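Local coordinates for protein transmembrane oligosaccharyl transferase (Archaeoglobus fulgidus, PDB 3WAJ) that is a membrane-embedded oligosaccharyl transferase of the STT3/AglB family, joining a helical GT-C transmembrane domain with a bound zinc ion to a globular C-terminal region, at residues A[174-178]-A[203-207]; A[254-258]-A[284-288]; A[610-615]-A[679-684]; A[694-700]-A[769-775]. Numbering follows the deposited sequence.

Interaction 1 (A[174-178]-A[203-207]); sequences LGTFL and IAGIT
Antiparallel transmembrane helices can come close where only small or compact residues separate them, and this pair within the GT-C-type helical domain illustrates the rule. Segments 174-178 and 203-207 are both regular alpha helix, interior turns of longer helices. Their axes approach to 8.5 Å with a signed crossing angle of -161°, and the CA atoms of Thr176 and Ala204 are 5.0 Å apart. About 170 Å² is buried; Thr176 contributes the largest single share, 71 Å², followed by Ala204.

Side-chain conformation decides how the polar groups are handled. Thr176 points toward the partner helix in the p rotamer (chi1 57°), which folds OG1 back along its own helix to bond with the carbonyls of Ser172 and Ala173. Thr176 OG1 lies 3.5 Å from Ala204 CA and 3.7 Å from Ala204 CB, while Thr176 CG2 reaches Ile203 CG2 at 4.3 Å. Phe177 is t (chi1 179°, chi2 81°) and leans sideways; its backbone N is 3.9 Å from Ala204 CB, and its ring runs on to Leu246 and Val249 of helix 243-261. Ile203 (m, m) carries its end away from the interface. Thr207 repeats the p rotamer (chi1 61°): its OG1 donates to Ala204 O at 2.6 Å and stands 3.1 Å from Thr176 OG1.

Interaction 2 (A[254-258]-A[284-288]); sequences FAVSA and LLGSA
Two antiparallel helices can pack closely where small residues face an aromatic ring, as in this pair. Both segments are alpha helix; the axes of 254-258 and 284-288 approach to 8.0 Å at a signed crossing angle of -162°, with CA atoms matched at Phe254 and Ala288 (4.9 Å) and at Ala258 and Leu284 (5.3 Å). Some 342 Å² is buried.

Phe254 (m, chi2 -48°) points toward the partner. Ser287 CB stands over one ring face, 3.5 Å from the centroid and 9° off the normal, a CH-pi contact; Ser287, itself m, turns OG back to Val283 O. Phe254 CB also meets Ala288 CB at 3.8 Å and Leu284 O at 3.6 Å. Next, Ala255 N lies 4.1 Å from Ala288 CB. Ser257 is p (chi1 67°), so OG bonds Phe254 O at 2.8 Å yet still touches Leu284 CB at 3.6 Å. Ala258 CB ends the row, 4.0 Å from both Leu284 CB (m, t) and Leu285 CD2 (m, t).

Helix 221-234 packs against Phe254 and Ser287 through Ala222, while helix 199-214 lies on Val256 and Ser257, placing the pair in a multi-helix bundle.

Interaction 3 (A[610-615]-A[679-684]); sequences SDIEME and EAKLHL
Unusually, one buried serine hydroxyl lies between two polar side chains of a neighbouring helix: Ser610 OG is 2.8 Å from His683 ND1, a hydrogen bond in which either could be donor, and 2.8 Å from Glu679 OE1, a weak bond whose proton has another acceptor within reach. Ser610 (t, phi/psi -128/139) points toward segment 679-684, whose Glu679 (t, p) and His683 (t, chi2 108°) stand one turn apart; His683 N bonds Glu679 O at 2.9 Å. A wider pi-type turn spans 680-684.

Segment 610-615 passes from strand to helix after Asp611. At the start of the helix Ile612 CA makes an off-centre CH-pi contact with the His683 ring, 4.2 Å from its centroid; Asp611 O lies over a ring face. Met614 (m, t, p) brings CE to 3.6 Å from Glu679 OE2, and extended Glu615 (t, t) places OE2 3.2 Å from Leu684 CA. The CA atoms of Glu615 and Glu679 are 6.2 Å apart, and 374 Å² is buried.

Asp611 (p) caps the helix: OD1 accepts Met614 N at 2.9 Å and, weakly, Glu613 N at 3.2 Å, while OD2 bonds Trp503. The arrangement is a strand-to-helix junction closed by a capping box between Asp611 and Met614.

Interaction 4 (A[694-700]-A[769-775]); sequences RMIYESD and GYVKIFE
Backbone hydrogen bonds join strands 694-698 and 771-775, antiparallel with axes 4.5 Å apart at 136°. Arg694 and Glu775 form a hydrogen-bonded pair (Arg694 N to Glu775 O 3.2 Å, Glu775 N to Arg694 O 2.9 Å); Met695 and Phe774, and Glu698 and Lys772, are non-hydrogen-bonded pairs. Between them, Ile696 N donates to Ile773 O at 2.9 Å and Ile773 N to Tyr697 O at 2.8 Å. Ile696 (-122/-18) and Tyr697 thus share Ile773, a classic beta bulge at the edge of a mixed sheet. Beyond it, Ser699 N reaches Val771 O at 2.9 Å and Tyr770 N reaches Asp700 O at 3.1 Å.

Polar side chains secure both ends. Arg694 (p) salt-bridges Glu775 (t), NH2 to OE1 2.6 Å; Ser699 OG (p) accepts Val771 N at 2.8 Å; Glu698 OE1 accepts Gly769 N at 2.8 Å, its OE2 bonding Thr801.

Apolar contacts comprise Ile696 CD1 with Ile773 CG2 (3.6 Å), Tyr697 CD1 with Ile773 CD1 (3.9 Å), and a Met-aromatic contact, Met695 SD 5.2 Å from the Phe774 ring centroid.

In the fold
The four contacts form two pairs on opposite sides of the chain's centre, following one another in numerical order along the sequence. Interactions 1 and 2, with centres 13 Å apart, belong to the transmembrane helix bundle of the STT3 N-terminal region and touch where Gly205 O meets Ser257 CB at 3.5 Å. Helix 163-181 of interaction 1 begins at His163, a zinc ligand with Asp47 and Asp161. The centre of interaction 3 is about 51 Å from that of interaction 1 and about 10 Å from that of interaction 4; strands 605-611 and 771-776 are neighbours in one mixed sheet, and Lys772 NZ reaches His683 O at 2.8 Å. Close helix packing thus organises one region, and a sheet with its flanking helices the other.

Interaction 1 (A[174-178]-A[203-207])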
loop_
_atom_site.group_PDB
_atom_site.type_symbol
_atom_site.label_atom_id
_atom_site.label_comp_id
_atom_site.label_asym_id
_atom_site.label_seq_id
_atom_site.Cartn_x
_atom_site.Cartn_y
_atom_site.Cartn_z
ATOM N N LEU A 174 3.198 26.279 4.868
ATOM C CA LEU A 174 2.706 27.433 4.124
ATOM C C LEU A 174 2.175 28.524 5.067
ATOM O O LEU A 174 2.634 29.672 5.031
ATOM C CB LEU A 174 1.608 27.009 3.156
ATOM C CG LEU A 174 1.949 25.986 2.080
ATOM C CD1 LEU A 174 0.689 25.601 1.325
ATOM C CD2 LEU A 174 3.008 26.515 1.117
ATOM N N GLY A 175 1.209 28.158 5.904
ATOM C CA GLY A 175 0.596 29.091 6.832
ATOM C C GLY A 175 1.589 29.747 7.768
ATOM O O GLY A 175 1.498 30.941 8.044
ATOM N N THR A 176 2.542 28.967 8.261
ATOM C CA THR A 176 3.557 29.503 9.161
ATOM C C THR A 176 4.576 30.345 8.406
ATOM O O THR A 176 5.124 31.310 8.944
ATOM C CB THR A 176 4.291 28.391 9.941
ATOM O OG1 THR A 176 4.888 27.467 9.018
ATOM C CG2 THR A 176 3.336 27.664 10.895
ATOM N N PHE A 177 4.859 29.965 7.164
ATOM C CA PHE A 177 5.734 30.789 6.341
ATOM C C PHE A 177 5.080 32.138 6.019
ATOM O O PHE A 177 5.732 33.181 6.093
ATOM C CB PHE A 177 6.134 30.095 5.046
ATOM C CG PHE A 177 7.022 30.934 4.171
ATOM C CD1 PHE A 177 8.381 31.019 4.428
ATOM C CD2 PHE A 177 6.492 31.661 3.101
ATOM C CE1 PHE A 177 9.202 31.813 3.644
ATOM C CE2 PHE A 177 7.308 32.457 2.301
ATOM C CZ PHE A 177 8.664 32.537 2.573
ATOM N N LEU A 178 3.801 32.117 5.650
ATOM C CA LEU A 178 3.118 33.352 5.310
ATOM C C LEU A 178 2.993 34.212 6.559
ATOM O O LEU A 178 3.195 35.423 6.508
ATOM C CB LEU A 178 1.768 33.081 4.643
ATOM C CG LEU A 178 1.945 32.539 3.221
ATOM C CD1 LEU A 178 0.616 32.290 2.526
ATOM C CD2 LEU A 178 2.806 33.480 2.388
ATOM N N ILE A 203 9.998 28.809 13.674
ATOM C CA ILE A 203 8.853 27.907 13.694
ATOM C C ILE A 203 8.579 27.362 12.290
ATOM O O ILE A 203 8.405 26.154 12.103
ATOM C CB ILE A 203 7.575 28.611 14.223
ATOM C CG1 ILE A 203 7.698 28.930 15.717
ATOM C CG2 ILE A 203 6.329 27.772 13.946
ATOM C CD1 ILE A 203 8.181 27.778 16.559
ATOM N N ALA A 204 8.540 28.263 11.311
ATOM C CA ALA A 204 8.253 27.885 9.931
ATOM C C ALA A 204 9.304 26.896 9.415
ATOM O O ALA A 204 8.981 25.936 8.713
ATOM C CB ALA A 204 8.200 29.111 9.050
ATOM N N GLY A 205 10.562 27.137 9.768
ATOM C CA GLY A 205 11.634 26.221 9.440
ATOM C C GLY A 205 11.423 24.866 10.097
ATOM O O GLY A 205 11.864 23.844 9.576
ATOM N N ILE A 206 10.744 24.858 11.244
ATOM C CA ILE A 206 10.474 23.617 11.966
ATOM C C ILE A 206 9.409 22.809 11.247
ATOM O O ILE A 206 9.528 21.591 11.116
ATOM C CB ILE A 206 10.074 23.874 13.448
ATOM C CG1 ILE A 206 11.312 24.183 14.288
ATOM C CG2 ILE A 206 9.369 22.675 14.044
ATOM C CD1 ILE A 206 11.002 24.659 15.683
ATOM N N THR A 207 8.369 23.491 10.777
ATOM C CA THR A 207 7.292 22.828 10.046
ATOM C C THR A 207 7.809 22.229 8.734
ATOM O O THR A 207 7.402 21.136 8.347
ATOM C CB THR A 207 6.117 23.776 9.776
ATOM O OG1 THR A 207 6.576 24.871 8.977
ATOM C CG2 THR A 207 5.546 24.303 11.081
#

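Interaction 2 (A[254-258]-A[284-288])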
loop_
_atom_site.group_PDB
_atom_site.type_symbol
_atom_site.label_atom_id
_atom_site.label_comp_id
_atom_site.label_asym_id
_atom_site.label_seq_id
_atom_site.Cartn_x
_atom_site.Cartn_y
_atom_site.Cartn_z
ATOM N N PHE A 254 14.762 28.186 5.755
ATOM C CA PHE A 254 15.523 27.142 5.084
ATOM C C PHE A 254 16.743 26.728 5.902
ATOM O O PHE A 254 17.085 25.552 5.938
ATOM C CB PHE A 254 15.902 27.581 3.663
ATOM C CG PHE A 254 14.748 27.549 2.703
ATOM C CD1 PHE A 254 13.926 26.426 2.629
ATOM C CD2 PHE A 254 14.470 28.637 1.883
ATOM C CE1 PHE A 254 12.851 26.379 1.742
ATOM C CE2 PHE A 254 13.391 28.604 0.992
ATOM C CZ PHE A 254 12.584 27.471 0.921
ATOM N N ALA A 255 17.384 27.685 6.570
ATOM C CA ALA A 255 18.493 27.349 7.459
ATOM C C ALA A 255 18.030 26.415 8.582
ATOM O O ALA A 255 18.660 25.383 8.851
ATOM C CB ALA A 255 19.144 28.609 8.032
ATOM N N VAL A 256 16.924 26.772 9.229
ATOM C CA VAL A 256 16.423 25.972 10.337
ATOM C C VAL A 256 16.016 24.579 9.864
ATOM O O VAL A 256 16.370 23.589 10.494
ATOM C CB VAL A 256 15.271 26.681 11.084
ATOM C CG1 VAL A 256 14.573 25.726 12.053
ATOM C CG2 VAL A 256 15.802 27.909 11.831
ATOM N N SER A 257 15.299 24.504 8.745
ATOM C CA SER A 257 14.831 23.217 8.226
ATOM C C SER A 257 16.000 22.277 7.988
ATOM O O SER A 257 15.906 21.077 8.257
ATOM C CB SER A 257 14.042 23.400 6.926
ATOM O OG SER A 257 14.878 23.856 5.877
ATOM N N ALA A 258 17.106 22.834 7.489
ATOM C CA ALA A 258 18.319 22.054 7.221
ATOM C C ALA A 258 18.933 21.499 8.514
ATOM O O ALA A 258 19.418 20.372 8.547
ATOM C CB ALA A 258 19.317 22.894 6.482
ATOM N N LEU A 284 17.700 21.882 1.057
ATOM C CA LEU A 284 17.356 22.869 2.070
ATOM C C LEU A 284 18.470 23.915 2.283
ATOM O O LEU A 284 18.178 25.097 2.467
ATOM C CB LEU A 284 16.915 22.181 3.369
ATOM C CG LEU A 284 15.761 21.186 3.153
ATOM C CD1 LEU A 284 15.449 20.399 4.416
ATOM C CD2 LEU A 284 14.498 21.896 2.655
ATOM N N LEU A 285 19.735 23.491 2.235
ATOM C CA LEU A 285 20.857 24.433 2.339
ATOM C C LEU A 285 20.950 25.305 1.093
ATOM O O LEU A 285 21.146 26.513 1.187
ATOM C CB LEU A 285 22.189 23.709 2.548
ATOM C CG LEU A 285 22.506 23.129 3.921
ATOM C CD1 LEU A 285 23.689 22.156 3.810
ATOM C CD2 LEU A 285 22.801 24.230 4.933
ATOM N N GLY A 286 20.817 24.688 -0.075
ATOM C CA GLY A 286 20.845 25.432 -1.321
ATOM C C GLY A 286 19.756 26.488 -1.333
ATOM O O GLY A 286 20.011 27.641 -1.687
ATOM N N SER A 287 18.550 26.095 -0.928
ATOM C CA SER A 287 17.416 27.016 -0.875
ATOM C C SER A 287 17.724 28.219 0.008
ATOM O O SER A 287 17.291 29.336 -0.270
ATOM C CB SER A 287 16.161 26.299 -0.362
ATOM O OG SER A 287 15.688 25.383 -1.325
ATOM N N ALA A 288 18.489 27.979 1.069
ATOM C CA ALA A 288 18.851 29.041 1.998
ATOM C C ALA A 288 19.776 30.019 1.286
ATOM O O ALA A 288 19.688 31.232 1.469
ATOM C CB ALA A 288 19.522 28.463 3.215
#

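Interaction 3 (A[610-615]-A[679-684])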
loop_
_atom_site.group_PDB
_atom_site.type_symbol
_atom_site.label_atom_id
_atom_site.label_comp_id
_atom_site.label_asym_id
_atom_site.label_seq_id
_atom_site.Cartn_x
_atom_site.Cartn_y
_atom_site.Cartn_z
ATOM N N SER A 610 -0.569 -18.633 0.423
ATOM C CA SER A 610 -1.366 -18.333 -0.761
ATOM C C SER A 610 -2.805 -18.066 -0.375
ATOM O O SER A 610 -3.377 -18.759 0.485
ATOM C CB SER A 610 -1.283 -19.499 -1.760
ATOM O OG SER A 610 -2.291 -19.424 -2.755
ATOM N N ASP A 611 -3.410 -17.065 -1.009
ATOM C CA ASP A 611 -4.798 -16.758 -0.679
ATOM C C ASP A 611 -5.733 -16.789 -1.887
ATOM O O ASP A 611 -5.292 -16.977 -3.018
ATOM C CB ASP A 611 -4.940 -15.472 0.156
ATOM C CG ASP A 611 -4.962 -14.206 -0.675
ATOM O OD1 ASP A 611 -4.537 -14.204 -1.864
ATOM O OD2 ASP A 611 -5.393 -13.184 -0.100
ATOM N N ILE A 612 -7.026 -16.631 -1.643
ATOM C CA ILE A 612 -7.979 -16.856 -2.708
ATOM C C ILE A 612 -7.882 -15.738 -3.734
ATOM O O ILE A 612 -8.290 -15.895 -4.887
ATOM C CB ILE A 612 -9.401 -17.007 -2.157
ATOM C CG1 ILE A 612 -10.337 -17.529 -3.262
ATOM C CG2 ILE A 612 -9.892 -15.673 -1.566
ATOM C CD1 ILE A 612 -11.730 -17.847 -2.788
ATOM N N GLU A 613 -7.316 -14.615 -3.317
ATOM C CA GLU A 613 -7.185 -13.468 -4.207
ATOM C C GLU A 613 -6.061 -13.707 -5.213
ATOM O O GLU A 613 -6.216 -13.448 -6.409
ATOM C CB GLU A 613 -6.967 -12.186 -3.393
ATOM C CG GLU A 613 -8.208 -11.760 -2.612
ATOM C CD GLU A 613 -8.066 -10.406 -1.933
ATOM O OE1 GLU A 613 -9.102 -9.836 -1.517
ATOM O OE2 GLU A 613 -6.923 -9.918 -1.805
ATOM N N MET A 614 -4.934 -14.188 -4.701
ATOM C CA MET A 614 -3.846 -14.703 -5.523
ATOM C C MET A 614 -4.327 -15.742 -6.534
ATOM O O MET A 614 -3.900 -15.749 -7.689
ATOM C CB MET A 614 -2.773 -15.303 -4.613
ATOM C CG MET A 614 -1.996 -14.231 -3.835
ATOM S SD MET A 614 -0.946 -14.878 -2.524
ATOM C CE MET A 614 0.083 -16.015 -3.497
ATOM N N GLU A 615 -5.230 -16.613 -6.098
ATOM C CA GLU A 615 -5.751 -17.649 -6.976
ATOM C C GLU A 615 -6.635 -17.037 -8.059
ATOM O O GLU A 615 -6.594 -17.450 -9.214
ATOM C CB GLU A 615 -6.557 -18.681 -6.166
ATOM C CG GLU A 615 -7.222 -19.777 -6.994
ATOM C CD GLU A 615 -8.127 -20.677 -6.150
ATOM O OE1 GLU A 615 -9.088 -20.146 -5.560
ATOM O OE2 GLU A 615 -7.887 -21.908 -6.071
ATOM N N GLU A 679 0.593 -21.372 -8.604
ATOM C CA GLU A 679 -0.525 -20.799 -7.871
ATOM C C GLU A 679 -1.752 -21.697 -7.990
ATOM O O GLU A 679 -2.475 -21.884 -7.012
ATOM C CB GLU A 679 -0.842 -19.360 -8.294
ATOM C CG GLU A 679 -2.106 -18.797 -7.624
ATOM C CD GLU A 679 -2.012 -18.813 -6.099
ATOM O OE1 GLU A 679 -3.058 -18.890 -5.413
ATOM O OE2 GLU A 679 -0.882 -18.730 -5.581
ATOM N N ALA A 680 -1.965 -22.303 -9.157
ATOM C CA ALA A 680 -3.135 -23.191 -9.301
ATOM C C ALA A 680 -2.918 -24.529 -8.616
ATOM O O ALA A 680 -3.843 -25.088 -8.030
ATOM C CB ALA A 680 -3.527 -23.391 -10.763
ATOM N N LYS A 681 -1.700 -25.054 -8.718
ATOM C CA LYS A 681 -1.371 -26.336 -8.095
ATOM C C LYS A 681 -1.468 -26.235 -6.580
ATOM O O LYS A 681 -1.884 -27.165 -5.911
ATOM C CB LYS A 681 0.041 -26.771 -8.496
ATOM C CG LYS A 681 0.153 -27.254 -9.925
ATOM C CD LYS A 681 1.593 -27.514 -10.313
ATOM C CE LYS A 681 1.714 -28.088 -11.723
ATOM N NZ LYS A 681 3.128 -28.372 -12.034
ATOM N N LEU A 682 -1.077 -25.083 -6.052
ATOM C CA LEU A 682 -1.106 -24.844 -4.620
ATOM C C LEU A 682 -2.526 -24.545 -4.124
ATOM O O LEU A 682 -3.077 -25.260 -3.288
ATOM C CB LEU A 682 -0.151 -23.694 -4.255
ATOM C CG LEU A 682 1.332 -24.085 -4.261
ATOM C CD1 LEU A 682 2.253 -22.851 -4.178
ATOM C CD2 LEU A 682 1.619 -25.045 -3.105
ATOM N N HIS A 683 -3.133 -23.491 -4.649
ATOM C CA HIS A 683 -4.391 -23.071 -4.077
ATOM C C HIS A 683 -5.569 -23.852 -4.620
ATOM O O HIS A 683 -6.504 -24.144 -3.870
ATOM C CB HIS A 683 -4.622 -21.567 -4.215
ATOM C CG HIS A 683 -5.460 -21.007 -3.114
ATOM N ND1 HIS A 683 -4.938 -20.214 -2.113
ATOM C CD2 HIS A 683 -6.776 -21.149 -2.842
ATOM C CE1 HIS A 683 -5.910 -19.886 -1.275
ATOM N NE2 HIS A 683 -7.034 -20.443 -1.694
ATOM N N LEU A 684 -5.541 -24.197 -5.907
ATOM C CA LEU A 684 -6.705 -24.851 -6.511
ATOM C C LEU A 684 -6.655 -26.358 -6.294
ATOM O O LEU A 684 -7.637 -26.953 -5.874
ATOM C CB LEU A 684 -6.851 -24.504 -7.997
ATOM C CG LEU A 684 -8.209 -24.849 -8.629
ATOM C CD1 LEU A 684 -8.767 -23.672 -9.392
ATOM C CD2 LEU A 684 -8.130 -26.081 -9.534
#

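Interaction 4 (A[694-700]-A[769-775])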
loop_
_atom_site.group_PDB
_atom_site.type_symbol
_atom_site.label_atom_id
_atom_site.label_comp_id
_atom_site.label_asym_id
_atom_site.label_seq_id
_atom_site.Cartn_x
_atom_site.Cartn_y
_atom_site.Cartn_z
ATOM N N ARG A 694 3.854 -29.352 0.926
ATOM C CA ARG A 694 2.723 -30.004 1.610
ATOM C C ARG A 694 1.916 -28.903 2.270
ATOM O O ARG A 694 2.481 -27.879 2.675
ATOM C CB ARG A 694 3.213 -31.020 2.665
ATOM C CG ARG A 694 4.249 -30.471 3.663
ATOM C CD ARG A 694 4.557 -31.482 4.739
ATOM N NE ARG A 694 5.523 -31.016 5.737
ATOM C CZ ARG A 694 6.020 -31.776 6.713
ATOM N NH1 ARG A 694 5.650 -33.041 6.822
ATOM N NH2 ARG A 694 6.887 -31.276 7.572
ATOM N N MET A 695 0.605 -29.078 2.367
ATOM C CA MET A 695 -0.195 -28.108 3.097
ATOM C C MET A 695 0.007 -28.372 4.588
ATOM O O MET A 695 0.114 -29.527 5.007
ATOM C CB MET A 695 -1.662 -28.236 2.702
ATOM C CG MET A 695 -2.628 -27.338 3.470
ATOM S SD MET A 695 -4.183 -27.231 2.582
ATOM C CE MET A 695 -5.217 -26.987 3.961
ATOM N N ILE A 696 0.087 -27.315 5.389
ATOM C CA ILE A 696 0.239 -27.509 6.830
ATOM C C ILE A 696 -0.879 -26.866 7.635
ATOM O O ILE A 696 -1.084 -27.210 8.807
ATOM C CB ILE A 696 1.597 -27.018 7.345
ATOM C CG1 ILE A 696 1.773 -25.529 7.064
ATOM C CG2 ILE A 696 2.718 -27.821 6.724
ATOM C CD1 ILE A 696 3.115 -24.983 7.540
ATOM N N TYR A 697 -1.592 -25.939 6.994
ATOM C CA TYR A 697 -2.665 -25.164 7.628
ATOM C C TYR A 697 -3.523 -24.454 6.576
ATOM O O TYR A 697 -2.995 -23.967 5.571
ATOM C CB TYR A 697 -2.047 -24.122 8.577
ATOM C CG TYR A 697 -3.016 -23.143 9.228
ATOM C CD1 TYR A 697 -3.473 -22.011 8.548
ATOM C CD2 TYR A 697 -3.427 -23.316 10.550
ATOM C CE1 TYR A 697 -4.341 -21.096 9.161
ATOM C CE2 TYR A 697 -4.289 -22.412 11.163
ATOM C CZ TYR A 697 -4.741 -21.307 10.464
ATOM O OH TYR A 697 -5.593 -20.417 11.068
ATOM N N GLU A 698 -4.832 -24.380 6.803
ATOM C CA GLU A 698 -5.683 -23.436 6.060
ATOM C C GLU A 698 -6.645 -22.735 7.014
ATOM O O GLU A 698 -6.980 -23.257 8.076
ATOM C CB GLU A 698 -6.472 -24.117 4.929
ATOM C CG GLU A 698 -7.619 -25.025 5.404
ATOM C CD GLU A 698 -8.492 -25.544 4.241
ATOM O OE1 GLU A 698 -8.455 -24.957 3.132
ATOM O OE2 GLU A 698 -9.231 -26.541 4.428
ATOM N N SER A 699 -7.080 -21.541 6.629
ATOM C CA SER A 699 -8.050 -20.782 7.413
ATOM C C SER A 699 -9.450 -21.245 7.096
ATOM O O SER A 699 -9.662 -22.130 6.265
ATOM C CB SER A 699 -7.982 -19.317 7.035
ATOM O OG SER A 699 -8.344 -19.141 5.677
ATOM N N ASP A 700 -10.405 -20.592 7.742
ATOM C CA ASP A 700 -11.810 -20.735 7.437
ATOM C C ASP A 700 -12.133 -20.312 5.986
ATOM O O ASP A 700 -11.297 -19.706 5.298
ATOM C CB ASP A 700 -12.603 -19.880 8.422
ATOM C CG ASP A 700 -13.972 -20.446 8.705
ATOM O OD1 ASP A 700 -14.415 -21.338 7.939
ATOM O OD2 ASP A 700 -14.603 -19.994 9.691
ATOM N N GLY A 769 -10.209 -23.049 2.115
ATOM C CA GLY A 769 -9.796 -21.952 2.974
ATOM C C GLY A 769 -9.328 -20.736 2.188
ATOM O O GLY A 769 -8.608 -20.857 1.170
ATOM N N TYR A 770 -9.726 -19.562 2.675
ATOM C CA TYR A 770 -9.291 -18.278 2.114
ATOM C C TYR A 770 -7.760 -18.194 2.072
ATOM O O TYR A 770 -7.175 -17.791 1.062
ATOM C CB TYR A 770 -9.839 -17.140 2.976
ATOM C CG TYR A 770 -9.821 -15.766 2.338
ATOM C CD1 TYR A 770 -11.005 -15.128 2.002
ATOM C CD2 TYR A 770 -8.624 -15.082 2.109
ATOM C CE1 TYR A 770 -11.003 -13.857 1.444
ATOM C CE2 TYR A 770 -8.618 -13.812 1.542
ATOM C CZ TYR A 770 -9.813 -13.214 1.210
ATOM O OH TYR A 770 -9.833 -11.969 0.645
ATOM N N VAL A 771 -7.124 -18.568 3.179
ATOM C CA VAL A 771 -5.668 -18.540 3.275
ATOM C C VAL A 771 -5.138 -19.949 3.478
ATOM O O VAL A 771 -5.664 -20.692 4.301
ATOM C CB VAL A 771 -5.194 -17.655 4.440
ATOM C CG1 VAL A 771 -3.664 -17.570 4.450
ATOM C CG2 VAL A 771 -5.787 -16.267 4.326
ATOM N N LYS A 772 -4.108 -20.317 2.720
ATOM C CA LYS A 772 -3.464 -21.623 2.865
ATOM C C LYS A 772 -1.958 -21.468 3.050
ATOM O O LYS A 772 -1.336 -20.627 2.410
ATOM C CB LYS A 772 -3.766 -22.524 1.662
ATOM C CG LYS A 772 -5.217 -22.940 1.566
ATOM C CD LYS A 772 -5.462 -23.640 0.245
ATOM C CE LYS A 772 -6.934 -23.648 -0.110
ATOM N NZ LYS A 772 -7.178 -24.606 -1.207
ATOM N N ILE A 773 -1.386 -22.279 3.933
ATOM C CA ILE A 773 0.050 -22.265 4.169
ATOM C C ILE A 773 0.670 -23.605 3.774
ATOM O O ILE A 773 0.193 -24.669 4.163
ATOM C CB ILE A 773 0.353 -21.984 5.643
ATOM C CG1 ILE A 773 -0.241 -20.641 6.048
ATOM C CG2 ILE A 773 1.848 -21.990 5.922
ATOM C CD1 ILE A 773 -0.096 -20.347 7.539
ATOM N N PHE A 774 1.748 -23.553 3.011
ATOM C CA PHE A 774 2.461 -24.759 2.630
ATOM C C PHE A 774 3.903 -24.713 3.144
ATOM O O PHE A 774 4.477 -23.630 3.324
ATOM C CB PHE A 774 2.465 -24.900 1.111
ATOM C CG PHE A 774 1.089 -24.966 0.507
ATOM C CD1 PHE A 774 0.534 -26.194 0.150
ATOM C CD2 PHE A 774 0.345 -23.805 0.296
ATOM C CE1 PHE A 774 -0.752 -26.276 -0.404
ATOM C CE2 PHE A 774 -0.944 -23.876 -0.267
ATOM C CZ PHE A 774 -1.488 -25.119 -0.616
ATOM N N GLU A 775 4.487 -25.887 3.370
ATOM C CA GLU A 775 5.891 -25.986 3.743
ATOM C C GLU A 775 6.693 -26.557 2.589
ATOM O O GLU A 775 6.324 -27.588 2.009
ATOM C CB GLU A 775 6.093 -26.885 4.972
ATOM C CG GLU A 775 7.543 -26.917 5.449
ATOM C CD GLU A 775 7.777 -27.891 6.588
ATOM O OE1 GLU A 775 6.924 -28.789 6.798
ATOM O OE2 GLU A 775 8.825 -27.761 7.268
#